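Local atomic coordinates of cocosin 1 acidic chain (Cocos nucifera, PDB entry 5WPW), a protein that serves as a seed storage protein, an 11S globulin acting as a nutrient reservoir and built as a hexamer of two-cupin subunits. Residues A[44-49]-A[210-215]; A[69-74]-A[123-128]; A[300-305]-A[369-374]; A[321-326]-A[346-351]. The protein carries 2 engineered substitutions. All blocks are in the same frame, centred on the assembly; numbering follows the deposited sequence.

Overall arrangement
Four contacts fall into two pairs, one in each cupin half of the chain. From the N terminus, residues 44-49 meet 210-215, closing the long loop of interaction 1 and bringing strand 40-46 of one N-terminal sheet against strand 212-214 of the other. Within that loop 69-74 meets 123-128 in interaction 2. The two touch through Asn128, which binds backbone of Ile46 and Arg49. Further on, 300-305 opens interaction 3, which ends at 369-374 and encloses interaction 4, between 321-326 and 346-351. These share a sheet, strands 298-304 and 348-354 being neighbours in it. No loops cross. The pairs lie on opposite sides of the chain's centre, interactions 1 and 3 about 39 Å apart between centres.

Interaction 1: residues A[44-49]-A[210-215]; sequences RVIEPR and GEIVRA
Ile212 forms the apolar middle of this contact, laying its CD1 against Arg44 CD and Val45 O, 3.8 Å from each. Its CG2 branch meets the CG2 of Ile46 at 3.9 Å, the two isoleucines crossing obliquely. Each places CG2 anti to its own backbone N, which brings the branches together; branching at CB lets Ile212 meet Ile46 with CG2 while CG1 carries CD1 to Arg44. Farther along, Ala215 N donates to Arg49 O over 2.9 Å, in an almost straight bond (172°) directed nearly along the C=O axis. Beside it, Arg214 NH1 makes a weak hydrogen bond to Pro48 O, its chain bent at chi2 and chi3 to reach back. At the other end Arg44 NH2 and Glu211 OE2 form a salt bridge, guanidinium and carboxylate crossed at about a right angle, though these two atoms are modelled too close for exact placing. Thr24 OG1 bonds to both partners, and Leu52 packs on both as well as on Ile212. The strands run nearly parallel (9°), but their axes stay 8.9 Å apart: they belong to different sheets of the N-terminal cupin barrel. Side chains bridge the strands themselves, and a backbone bond ties the loop residues beyond them. With two opposite charges buried together and Thr24 OG1 as a further polar partner, both Arg44 and Glu211 are probably ionised.

Interaction 2: residues A[69-74]-A[123-128]; sequences RGIVGL and AYWCYN
Strands 70-74 and 124-127 run antiparallel, their axes 4.7 Å apart, with Ile71-Tyr127 and Gly73-Trp125 as hydrogen-bonded pairs and Val72-Cys126 and Leu74-Tyr124 as non-hydrogen-bonded ones. Both hydrogen-bonded pairs bond in each direction; Gly73 N to Trp125 O spans 2.8 Å and Trp125 N to Gly73 O 2.9 Å. On the Trp125 side of the sheet the indole folds back over its partner strand, CG lying between backbone N and carbonyl carbon (chi1 59°). Its five-membered ring thereby rests one face on Gly73 CA, a CH-pi contact of 3.8 Å to the ring centroid. Glycine fits because a CB there would collide with Trp125 CE2. The far end of the indole, CH2, meets Ile71 CG2 at 3.8 Å, the two side chains lying alongside each other. This ladder belongs to the curled antiparallel sheet of the N-terminal cupin, in which 124-127 also pairs with 50-57 and 70-74 with 107-110. On the other face Val72 splays its methyls: CG1 reaches Tyr124 CE1 (3.4 Å) and CG2 reaches Cys126 SG, apolar groups beside Phe110 and Leu116. Tyr127 turns its hydroxyl to Leu219 N. Gly70, facing Asn128, also suits its place, since a CB would strike Tyr127 O. Asn128 binds Ile46 O through ND2, while its OD1 accepts from Gly130 N and lies 2.8 Å from a water that accepts from Arg69 N.

Interaction 3: residues A[300-305]-A[369-374]; sequences SPHWNI and AMVSTI. Engineered in segment 369-374: Ile374 (natural residue Val).
Met370 O has two donors: Ile305 N bonds to it over 2.9 Å in a nearly straight line (172°), and a water also lies 2.9 Å away. That water reaches Asn304 OD1 too, but it has more acceptors around it than protons to give, so its hold is probably shared; Lys364 NZ bonds the same OD1. The ladder is part of the curled antiparallel sheet of the C-terminal cupin, where the short strand 371-373 flanks 298-304 at a marked twist (147° between directions). Trp303 and Ser372 form its hydrogen-bonded pair, with bonds both ways between their backbones. Ser372 CB sits against one face of the Trp303 six-membered ring, a CH-pi contact of 3.6 Å to the centroid. A small residue fits here, since the indole, brought over by chi1 of 70°, lies across it. At the ring's edge CZ3 meets CG1 of the engineered Ile374 at 3.9 Å, while NE1 donates to Gly121 O of a third subunit, so the indole links this sheet to the assembly. On the opposite face of the sheet, Val371 CG1 lies 3.8 Å from His302 CD2, crossing it obliquely, and runs alongside Asn304. The imidazole cannot turn freely: its protonated ND1 donates to Ser300 O, nearly in the ring plane, over 2.8 Å.

Interaction 4: residues A[321-326]-A[346-351]; sequences EVADDR and NFAMLE
The Phe347 ring is met over one face by Asp324 CB, a CH-pi contact 3.8 Å from the centroid and displaced toward the CE2 side. At its edge Val322 CG1 approaches CD2 in the ring plane, also at 3.8 Å, the two side chains crossing at about a right angle. The Arg326 guanidinium has Asp324 CG over one face; the salt bridge to OD2, an atom modelled too close for exact placing, is one of charge alone, for no N-H points at that oxygen. Arg326 NH2 has a further partner in Glu6. Asp324 OD1 meanwhile accepts from Arg326 N over 2.8 Å, an Asx turn just after strand 317-323, and also from Glu328 N. Aspartate suits this turn because its short side chain reaches the backbone N two residues on, while its CB lies on the phenyl. Along the strand, Glu321 pairs with Leu350 and Ala323 with Ala348, each by two backbone hydrogen bonds; Ala323 N to Ala348 O is 2.8 Å. Between them Val322 CG2 lies alongside Met349 CB (3.9 Å). Glu321 OE2 bonds to Ser184 N of a third subunit. The antiparallel ladder, 317-323 beside 348-354, is part of the curled sheet of the C-terminal cupin barrel.

Interaction 1: residues A[44-49]-A[210-215]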
loop_
_atom_site.group_PDB
_atom_site.type_symbol
_atom_site.label_atom_id
_atom_site.label_comp_id
_atom_site.label_asym_id
_atom_site.label_seq_id
_atom_site.Cartn_x
_atom_site.Cartn_y
_atom_site.Cartn_z
ATOM N N ARG A 44 19.079 -27.323 16.210
ATOM C CA ARG A 44 18.424 -28.484 16.795
ATOM C C ARG A 44 18.708 -29.740 15.989
ATOM O O ARG A 44 18.723 -29.711 14.751
ATOM C CB ARG A 44 16.920 -28.300 16.872
ATOM C CG ARG A 44 16.440 -27.904 18.195
ATOM C CD ARG A 44 14.960 -28.073 18.238
ATOM N NE ARG A 44 14.279 -26.795 18.131
ATOM C CZ ARG A 44 14.086 -25.976 19.154
ATOM N NH1 ARG A 44 13.453 -24.832 18.973
ATOM N NH2 ARG A 44 14.525 -26.310 20.357
ATOM N N VAL A 45 18.899 -30.853 16.695
ATOM C CA VAL A 45 18.937 -32.170 16.080
ATOM C C VAL A 45 17.788 -32.975 16.666
ATOM O O VAL A 45 17.667 -33.085 17.890
ATOM C CB VAL A 45 20.282 -32.882 16.316
ATOM C CG1 VAL A 45 20.193 -34.313 15.837
ATOM C CG2 VAL A 45 21.373 -32.179 15.574
ATOM N N ILE A 46 16.941 -33.515 15.797
ATOM C CA ILE A 46 15.742 -34.239 16.197
ATOM C C ILE A 46 15.884 -35.652 15.654
ATOM O O ILE A 46 15.784 -35.874 14.439
ATOM C CB ILE A 46 14.452 -33.575 15.679
ATOM C CG1 ILE A 46 14.326 -32.137 16.185
ATOM C CG2 ILE A 46 13.223 -34.371 16.078
ATOM C CD1 ILE A 46 13.163 -31.395 15.544
ATOM N N GLU A 47 16.115 -36.614 16.559
ATOM C CA GLU A 47 16.253 -37.998 16.155
ATOM C C GLU A 47 14.977 -38.468 15.481
ATOM O O GLU A 47 13.916 -37.854 15.643
ATOM C CB GLU A 47 16.560 -38.894 17.357
ATOM C CG GLU A 47 17.659 -38.390 18.267
ATOM C CD GLU A 47 18.961 -38.192 17.533
ATOM O OE1 GLU A 47 19.765 -37.348 17.992
ATOM O OE2 GLU A 47 19.177 -38.876 16.504
ATOM N N PRO A 48 15.058 -39.547 14.708
ATOM C CA PRO A 48 13.842 -40.143 14.153
ATOM C C PRO A 48 12.832 -40.441 15.253
ATOM O O PRO A 48 13.194 -40.793 16.379
ATOM C CB PRO A 48 14.352 -41.416 13.469
ATOM C CG PRO A 48 15.762 -41.096 13.116
ATOM C CD PRO A 48 16.281 -40.200 14.197
ATOM N N ARG A 49 11.554 -40.221 14.930
ATOM C CA ARG A 49 10.410 -40.374 15.824
ATOM C C ARG A 49 10.410 -39.362 16.970
ATOM O O ARG A 49 9.625 -39.506 17.920
ATOM C CB ARG A 49 10.316 -41.816 16.365
ATOM C CG ARG A 49 9.501 -42.756 15.451
ATOM C CD ARG A 49 9.932 -42.669 13.995
ATOM N NE ARG A 49 9.221 -43.617 13.138
ATOM C CZ ARG A 49 9.198 -43.559 11.806
ATOM N NH1 ARG A 49 9.844 -42.590 11.164
ATOM N NH2 ARG A 49 8.523 -44.472 11.116
ATOM N N GLY A 210 12.293 -33.105 28.308
ATOM C CA GLY A 210 12.727 -31.920 27.573
ATOM C C GLY A 210 11.755 -31.575 26.452
ATOM O O GLY A 210 10.611 -32.056 26.419
ATOM N N GLU A 211 12.216 -30.740 25.507
ATOM C CA GLU A 211 11.332 -30.232 24.460
ATOM C C GLU A 211 11.365 -31.052 23.171
ATOM O O GLU A 211 10.603 -30.757 22.243
ATOM C CB GLU A 211 11.667 -28.766 24.153
ATOM C CG GLU A 211 13.048 -28.568 23.620
ATOM C CD GLU A 211 13.193 -27.249 22.872
ATOM O OE1 GLU A 211 12.158 -26.652 22.484
ATOM O OE2 GLU A 211 14.349 -26.823 22.661
ATOM N N ILE A 212 12.207 -32.075 23.081
ATOM C CA ILE A 212 12.162 -33.029 21.986
ATOM C C ILE A 212 11.965 -34.404 22.613
ATOM O O ILE A 212 12.860 -34.900 23.303
ATOM C CB ILE A 212 13.430 -32.997 21.129
ATOM C CG1 ILE A 212 13.739 -31.558 20.690
ATOM C CG2 ILE A 212 13.266 -33.928 19.949
ATOM C CD1 ILE A 212 15.167 -31.379 20.153
ATOM N N VAL A 213 10.799 -35.008 22.383
ATOM C CA VAL A 213 10.385 -36.236 23.064
ATOM C C VAL A 213 10.182 -37.353 22.048
ATOM O O VAL A 213 9.927 -37.103 20.864
ATOM C CB VAL A 213 9.103 -36.001 23.901
ATOM C CG1 VAL A 213 9.265 -34.757 24.738
ATOM C CG2 VAL A 213 7.831 -35.935 23.010
ATOM N N ARG A 214 10.296 -38.603 22.512
ATOM C CA ARG A 214 10.180 -39.754 21.627
ATOM C C ARG A 214 8.720 -40.180 21.515
ATOM O O ARG A 214 8.033 -40.342 22.530
ATOM C CB ARG A 214 11.044 -40.916 22.137
ATOM C CG ARG A 214 11.249 -42.070 21.145
ATOM C CD ARG A 214 12.401 -41.835 20.129
ATOM N NE ARG A 214 13.707 -41.586 20.754
ATOM C CZ ARG A 214 14.876 -41.588 20.109
ATOM N NH1 ARG A 214 14.928 -41.845 18.799
ATOM N NH2 ARG A 214 16.000 -41.340 20.777
ATOM N N ALA A 215 8.240 -40.328 20.285
ATOM C CA ALA A 215 6.953 -40.974 20.029
ATOM C C ALA A 215 7.260 -42.427 19.669
ATOM O O ALA A 215 7.644 -42.723 18.537
ATOM C CB ALA A 215 6.183 -40.275 18.913
#

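Interaction 2: residues A[69-74]-A[123-128]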
loop_
_atom_site.group_PDB
_atom_site.type_symbol
_atom_site.label_atom_id
_atom_site.label_comp_id
_atom_site.label_asym_id
_atom_site.label_seq_id
_atom_site.Cartn_x
_atom_site.Cartn_y
_atom_site.Cartn_z
ATOM N N ARG A 69 13.952 -35.065 6.941
ATOM C CA ARG A 69 12.612 -34.749 6.489
ATOM C C ARG A 69 11.636 -34.992 7.628
ATOM O O ARG A 69 11.942 -35.691 8.603
ATOM C CB ARG A 69 12.217 -35.551 5.251
ATOM C CG ARG A 69 12.149 -37.046 5.469
ATOM C CD ARG A 69 11.588 -37.727 4.240
ATOM N NE ARG A 69 10.131 -37.877 4.297
ATOM C CZ ARG A 69 9.511 -39.001 4.645
ATOM N NH1 ARG A 69 10.220 -40.073 4.980
ATOM N NH2 ARG A 69 8.184 -39.055 4.669
ATOM N N GLY A 70 10.462 -34.389 7.506
ATOM C CA GLY A 70 9.466 -34.536 8.545
ATOM C C GLY A 70 8.218 -33.713 8.299
ATOM O O GLY A 70 7.900 -33.333 7.171
ATOM N N ILE A 71 7.511 -33.463 9.389
ATOM C CA ILE A 71 6.199 -32.837 9.381
ATOM C C ILE A 71 6.275 -31.632 10.294
ATOM O O ILE A 71 6.816 -31.725 11.402
ATOM C CB ILE A 71 5.100 -33.806 9.875
ATOM C CG1 ILE A 71 4.882 -34.945 8.887
ATOM C CG2 ILE A 71 3.791 -33.061 10.104
ATOM C CD1 ILE A 71 3.576 -35.664 9.121
ATOM N N VAL A 72 5.724 -30.508 9.848
ATOM C CA VAL A 72 5.667 -29.307 10.668
ATOM C C VAL A 72 4.217 -28.863 10.806
ATOM O O VAL A 72 3.428 -28.949 9.859
ATOM C CB VAL A 72 6.529 -28.173 10.080
ATOM C CG1 VAL A 72 5.994 -26.854 10.510
ATOM C CG2 VAL A 72 7.957 -28.310 10.550
ATOM N N GLY A 73 3.867 -28.403 12.000
ATOM C CA GLY A 73 2.575 -27.792 12.234
ATOM C C GLY A 73 2.707 -26.372 12.754
ATOM O O GLY A 73 3.461 -26.090 13.700
ATOM N N LEU A 74 1.979 -25.471 12.111
ATOM C CA LEU A 74 1.890 -24.075 12.504
ATOM C C LEU A 74 0.420 -23.768 12.718
ATOM O O LEU A 74 -0.391 -23.895 11.789
ATOM C CB LEU A 74 2.478 -23.175 11.426
ATOM C CG LEU A 74 2.366 -21.684 11.686
ATOM C CD1 LEU A 74 3.290 -21.372 12.810
ATOM C CD2 LEU A 74 2.767 -20.924 10.436
ATOM N N ALA A 123 1.835 -20.826 17.657
ATOM C CA ALA A 123 2.279 -22.146 18.102
ATOM C C ALA A 123 2.783 -23.006 16.944
ATOM O O ALA A 123 2.153 -23.097 15.880
ATOM C CB ALA A 123 1.147 -22.871 18.830
ATOM N N TYR A 124 3.903 -23.686 17.187
ATOM C CA TYR A 124 4.669 -24.419 16.185
ATOM C C TYR A 124 5.133 -25.750 16.773
ATOM O O TYR A 124 5.563 -25.786 17.930
ATOM C CB TYR A 124 5.882 -23.584 15.787
ATOM C CG TYR A 124 6.948 -24.227 14.930
ATOM C CD1 TYR A 124 6.768 -24.360 13.565
ATOM C CD2 TYR A 124 8.161 -24.638 15.476
ATOM C CE1 TYR A 124 7.742 -24.918 12.760
ATOM C CE2 TYR A 124 9.155 -25.199 14.672
ATOM C CZ TYR A 124 8.930 -25.337 13.314
ATOM O OH TYR A 124 9.888 -25.885 12.486
ATOM N N TRP A 125 5.076 -26.827 15.977
ATOM C CA TRP A 125 5.634 -28.120 16.376
ATOM C C TRP A 125 6.218 -28.824 15.150
ATOM O O TRP A 125 5.877 -28.510 14.004
ATOM C CB TRP A 125 4.572 -29.003 17.092
ATOM C CG TRP A 125 3.347 -29.301 16.276
ATOM C CD1 TRP A 125 2.154 -28.619 16.309
ATOM C CD2 TRP A 125 3.173 -30.363 15.335
ATOM N NE1 TRP A 125 1.264 -29.184 15.434
ATOM C CE2 TRP A 125 1.867 -30.249 14.814
ATOM C CE3 TRP A 125 4.008 -31.389 14.860
ATOM C CZ2 TRP A 125 1.366 -31.121 13.852
ATOM C CZ3 TRP A 125 3.510 -32.261 13.898
ATOM C CH2 TRP A 125 2.202 -32.119 13.401
ATOM N N CYS A 126 7.075 -29.815 15.408
ATOM C CA CYS A 126 7.949 -30.387 14.384
ATOM C C CYS A 126 8.167 -31.856 14.689
ATOM O O CYS A 126 8.611 -32.173 15.793
ATOM C CB CYS A 126 9.303 -29.683 14.374
ATOM S SG CYS A 126 10.415 -30.260 13.096
ATOM N N TYR A 127 7.895 -32.731 13.723
ATOM C CA TYR A 127 8.048 -34.174 13.942
ATOM C C TYR A 127 8.913 -34.795 12.847
ATOM O O TYR A 127 8.672 -34.580 11.650
ATOM C CB TYR A 127 6.685 -34.862 14.002
ATOM C CG TYR A 127 6.741 -36.396 14.063
ATOM C CD1 TYR A 127 7.144 -37.056 15.223
ATOM C CD2 TYR A 127 6.381 -37.172 12.959
ATOM C CE1 TYR A 127 7.189 -38.481 15.284
ATOM C CE2 TYR A 127 6.429 -38.595 12.999
ATOM C CZ TYR A 127 6.829 -39.233 14.164
ATOM O OH TYR A 127 6.864 -40.635 14.210
ATOM N N ASN A 128 9.893 -35.600 13.260
ATOM C CA ASN A 128 10.800 -36.293 12.344
ATOM C C ASN A 128 10.236 -37.670 12.027
ATOM O O ASN A 128 10.300 -38.571 12.860
ATOM C CB ASN A 128 12.190 -36.402 12.969
ATOM C CG ASN A 128 13.199 -37.103 12.062
ATOM O OD1 ASN A 128 12.890 -37.491 10.928
ATOM N ND2 ASN A 128 14.412 -37.239 12.554
HETATM O O HOH W 1 14.294 -37.326 8.566
#

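Interaction 3: residues A[300-305]-A[369-374]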
loop_
_atom_site.group_PDB
_atom_site.type_symbol
_atom_site.label_atom_id
_atom_site.label_comp_id
_atom_site.label_asym_id
_atom_site.label_seq_id
_atom_site.Cartn_x
_atom_site.Cartn_y
_atom_site.Cartn_z
ATOM N N SER A 300 32.145 -12.702 -5.582
ATOM C CA SER A 300 32.638 -11.352 -5.804
ATOM C C SER A 300 32.597 -10.538 -4.512
ATOM O O SER A 300 31.647 -10.678 -3.723
ATOM C CB SER A 300 31.779 -10.680 -6.882
ATOM O OG SER A 300 32.278 -9.408 -7.276
ATOM N N PRO A 301 33.611 -9.713 -4.245
ATOM C CA PRO A 301 33.533 -8.775 -3.117
ATOM C C PRO A 301 32.251 -7.957 -3.182
ATOM O O PRO A 301 31.851 -7.480 -4.243
ATOM C CB PRO A 301 34.774 -7.889 -3.297
ATOM C CG PRO A 301 35.712 -8.716 -4.087
ATOM C CD PRO A 301 34.886 -9.595 -4.975
ATOM N N HIS A 302 31.580 -7.848 -2.042
ATOM C CA HIS A 302 30.288 -7.181 -1.991
ATOM C C HIS A 302 30.073 -6.659 -0.584
ATOM O O HIS A 302 30.743 -7.083 0.371
ATOM C CB HIS A 302 29.134 -8.113 -2.399
ATOM C CG HIS A 302 28.991 -9.329 -1.523
ATOM N ND1 HIS A 302 29.822 -10.428 -1.634
ATOM C CD2 HIS A 302 28.101 -9.628 -0.543
ATOM C CE1 HIS A 302 29.471 -11.332 -0.737
ATOM N NE2 HIS A 302 28.425 -10.878 -0.069
ATOM N N TRP A 303 29.131 -5.725 -0.460
ATOM C CA TRP A 303 28.588 -5.413 0.848
ATOM C C TRP A 303 27.070 -5.571 0.856
ATOM O O TRP A 303 26.402 -5.452 -0.179
ATOM C CB TRP A 303 29.006 -4.001 1.288
ATOM C CG TRP A 303 28.385 -2.867 0.543
ATOM C CD1 TRP A 303 27.192 -2.218 0.839
ATOM C CD2 TRP A 303 28.937 -2.204 -0.576
ATOM N NE1 TRP A 303 26.987 -1.200 -0.055
ATOM C CE2 TRP A 303 28.045 -1.163 -0.933
ATOM C CE3 TRP A 303 30.109 -2.385 -1.326
ATOM C CZ2 TRP A 303 28.287 -0.309 -2.018
ATOM C CZ3 TRP A 303 30.354 -1.526 -2.387
ATOM C CH2 TRP A 303 29.443 -0.509 -2.735
ATOM N N ASN A 304 26.532 -5.890 2.034
ATOM C CA ASN A 304 25.095 -5.948 2.213
ATOM C C ASN A 304 24.568 -4.539 2.399
ATOM O O ASN A 304 25.032 -3.809 3.278
ATOM C CB ASN A 304 24.727 -6.800 3.424
ATOM C CG ASN A 304 24.963 -8.262 3.172
ATOM O OD1 ASN A 304 24.180 -8.911 2.484
ATOM N ND2 ASN A 304 26.057 -8.784 3.707
ATOM N N ILE A 305 23.569 -4.188 1.598
ATOM C CA ILE A 305 23.092 -2.813 1.552
ATOM C C ILE A 305 22.173 -2.521 2.720
ATOM O O ILE A 305 22.335 -1.512 3.420
ATOM C CB ILE A 305 22.379 -2.539 0.218
ATOM C CG1 ILE A 305 23.401 -2.438 -0.918
ATOM C CG2 ILE A 305 21.557 -1.272 0.308
ATOM C CD1 ILE A 305 22.760 -2.455 -2.267
ATOM N N ALA A 369 16.522 -8.363 1.098
ATOM C CA ALA A 369 17.909 -8.017 1.343
ATOM C C ALA A 369 18.643 -7.962 0.010
ATOM O O ALA A 369 18.417 -8.793 -0.876
ATOM C CB ALA A 369 18.553 -9.057 2.270
ATOM N N MET A 370 19.495 -6.958 -0.143
ATOM C CA MET A 370 20.222 -6.696 -1.383
ATOM C C MET A 370 21.703 -6.557 -1.088
ATOM O O MET A 370 22.092 -6.057 -0.029
ATOM C CB MET A 370 19.734 -5.404 -2.051
ATOM C CG MET A 370 18.333 -5.500 -2.608
ATOM S SD MET A 370 17.925 -4.073 -3.609
ATOM C CE MET A 370 18.068 -2.720 -2.420
ATOM N N VAL A 371 22.535 -6.989 -2.034
ATOM C CA VAL A 371 23.960 -6.740 -1.936
ATOM C C VAL A 371 24.381 -5.796 -3.064
ATOM O O VAL A 371 23.711 -5.653 -4.102
ATOM C CB VAL A 371 24.805 -8.034 -1.996
ATOM C CG1 VAL A 371 24.407 -9.009 -0.872
ATOM C CG2 VAL A 371 24.667 -8.660 -3.366
ATOM N N SER A 372 25.529 -5.169 -2.850
ATOM C CA SER A 372 26.224 -4.379 -3.863
ATOM C C SER A 372 27.591 -5.005 -4.124
ATOM O O SER A 372 28.442 -5.017 -3.228
ATOM C CB SER A 372 26.400 -2.947 -3.379
ATOM O OG SER A 372 27.029 -2.175 -4.363
ATOM N N THR A 373 27.816 -5.497 -5.341
ATOM C CA THR A 373 29.154 -5.988 -5.667
ATOM C C THR A 373 30.109 -4.822 -5.952
ATOM O O THR A 373 29.697 -3.709 -6.283
ATOM C CB THR A 373 29.124 -6.928 -6.869
ATOM O OG1 THR A 373 28.491 -6.283 -7.976
ATOM C CG2 THR A 373 28.389 -8.217 -6.548
ATOM N N ILE A 374 31.403 -5.088 -5.786
ATOM C CA ILE A 374 32.445 -4.098 -6.054
ATOM C C ILE A 374 32.957 -4.208 -7.479
ATOM O O ILE A 374 33.131 -3.190 -8.145
ATOM C CB ILE A 374 33.584 -4.248 -5.023
ATOM C CG1 ILE A 374 33.036 -4.036 -3.615
ATOM C CG2 ILE A 374 34.675 -3.225 -5.252
ATOM C CD1 ILE A 374 34.073 -4.104 -2.512
HETATM O O HOH W 2 21.824 -7.266 2.559
#

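Interaction 4: residues A[321-326]-A[346-351]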
loop_
_atom_site.group_PDB
_atom_site.type_symbol
_atom_site.label_atom_id
_atom_site.label_comp_id
_atom_site.label_asym_id
_atom_site.label_seq_id
_atom_site.Cartn_x
_atom_site.Cartn_y
_atom_site.Cartn_z
ATOM N N GLU A 321 36.965 -13.190 3.945
ATOM C CA GLU A 321 37.564 -11.960 4.420
ATOM C C GLU A 321 36.493 -10.886 4.508
ATOM O O GLU A 321 35.704 -10.720 3.574
ATOM C CB GLU A 321 38.680 -11.521 3.506
ATOM C CG GLU A 321 39.828 -12.509 3.515
ATOM C CD GLU A 321 40.947 -12.044 2.632
ATOM O OE1 GLU A 321 41.445 -12.856 1.830
ATOM O OE2 GLU A 321 41.310 -10.857 2.736
ATOM N N VAL A 322 36.472 -10.172 5.622
ATOM C CA VAL A 322 35.518 -9.097 5.857
ATOM C C VAL A 322 36.290 -7.832 6.204
ATOM O O VAL A 322 37.228 -7.874 7.006
ATOM C CB VAL A 322 34.529 -9.490 6.977
ATOM C CG1 VAL A 322 33.516 -8.345 7.220
ATOM C CG2 VAL A 322 33.827 -10.771 6.614
ATOM N N ALA A 323 35.904 -6.706 5.592
ATOM C CA ALA A 323 36.508 -5.395 5.813
ATOM C C ALA A 323 35.458 -4.411 6.341
ATOM O O ALA A 323 34.303 -4.450 5.907
ATOM C CB ALA A 323 37.109 -4.838 4.516
ATOM N N ASP A 324 35.863 -3.498 7.242
ATOM C CA ASP A 324 34.929 -2.521 7.819
ATOM C C ASP A 324 35.223 -1.095 7.328
ATOM O O ASP A 324 36.047 -0.875 6.427
ATOM C CB ASP A 324 34.917 -2.624 9.356
ATOM C CG ASP A 324 36.115 -1.958 10.033
ATOM O OD1 ASP A 324 37.017 -1.379 9.360
ATOM O OD2 ASP A 324 36.135 -2.034 11.278
ATOM N N ASP A 325 34.551 -0.117 7.945
ATOM C CA ASP A 325 34.604 1.270 7.500
ATOM C C ASP A 325 35.917 1.950 7.840
ATOM O O ASP A 325 36.161 3.055 7.345
ATOM C CB ASP A 325 33.452 2.078 8.107
ATOM C CG ASP A 325 33.400 1.979 9.611
ATOM O OD1 ASP A 325 33.502 0.851 10.124
ATOM O OD2 ASP A 325 33.253 3.025 10.275
ATOM N N ARG A 326 36.733 1.331 8.689
ATOM C CA ARG A 326 38.104 1.746 8.953
ATOM C C ARG A 326 39.093 1.216 7.922
ATOM O O ARG A 326 40.287 1.508 8.028
ATOM C CB ARG A 326 38.526 1.277 10.353
ATOM C CG ARG A 326 37.714 1.891 11.500
ATOM C CD ARG A 326 38.169 1.384 12.867
ATOM N NE ARG A 326 38.453 -0.052 12.845
ATOM C CZ ARG A 326 37.706 -0.972 13.446
ATOM N NH1 ARG A 326 36.619 -0.603 14.115
ATOM N NH2 ARG A 326 38.037 -2.262 13.373
ATOM N N ASN A 346 26.682 -3.316 5.446
ATOM C CA ASN A 346 27.620 -2.360 4.855
ATOM C C ASN A 346 29.058 -2.887 4.869
ATOM O O ASN A 346 29.879 -2.398 4.092
ATOM C CB ASN A 346 27.594 -0.997 5.567
ATOM C CG ASN A 346 26.496 -0.065 5.084
ATOM O OD1 ASN A 346 25.546 0.221 5.814
ATOM N ND2 ASN A 346 26.669 0.486 3.886
ATOM N N PHE A 347 29.399 -3.850 5.736
ATOM C CA PHE A 347 30.762 -4.398 5.715
ATOM C C PHE A 347 31.017 -5.106 4.393
ATOM O O PHE A 347 30.149 -5.796 3.870
ATOM C CB PHE A 347 30.993 -5.384 6.857
ATOM C CG PHE A 347 31.248 -4.728 8.185
ATOM C CD1 PHE A 347 30.581 -3.555 8.537
ATOM C CD2 PHE A 347 32.130 -5.291 9.099
ATOM C CE1 PHE A 347 30.800 -2.941 9.760
ATOM C CE2 PHE A 347 32.347 -4.688 10.347
ATOM C CZ PHE A 347 31.675 -3.511 10.678
ATOM N N ALA A 348 32.218 -4.944 3.849
ATOM C CA ALA A 348 32.546 -5.562 2.576
ATOM C C ALA A 348 33.099 -6.950 2.846
ATOM O O ALA A 348 33.861 -7.148 3.791
ATOM C CB ALA A 348 33.567 -4.722 1.797
ATOM N N MET A 349 32.708 -7.909 2.022
ATOM C CA MET A 349 33.169 -9.266 2.256
ATOM C C MET A 349 33.413 -10.013 0.955
ATOM O O MET A 349 32.851 -9.706 -0.102
ATOM C CB MET A 349 32.182 -10.036 3.125
ATOM C CG MET A 349 30.997 -10.547 2.389
ATOM S SD MET A 349 30.656 -12.108 3.218
ATOM C CE MET A 349 29.080 -12.526 2.505
ATOM N N LEU A 350 34.223 -11.055 1.090
ATOM C CA LEU A 350 34.799 -11.811 -0.006
ATOM C C LEU A 350 34.924 -13.253 0.474
ATOM O O LEU A 350 35.306 -13.476 1.627
ATOM C CB LEU A 350 36.163 -11.201 -0.354
ATOM C CG LEU A 350 37.181 -11.791 -1.303
ATOM C CD1 LEU A 350 38.057 -10.639 -1.811
ATOM C CD2 LEU A 350 38.015 -12.851 -0.598
ATOM N N GLU A 351 34.567 -14.213 -0.383
ATOM C CA GLU A 351 34.654 -15.633 -0.046
ATOM C C GLU A 351 35.286 -16.429 -1.187
ATOM O O GLU A 351 34.985 -16.199 -2.363
ATOM C CB GLU A 351 33.285 -16.231 0.252
ATOM C CG GLU A 351 32.659 -15.686 1.508
ATOM C CD GLU A 351 31.163 -15.666 1.427
ATOM O OE1 GLU A 351 30.615 -16.081 0.381
ATOM O OE2 GLU A 351 30.540 -15.245 2.415
#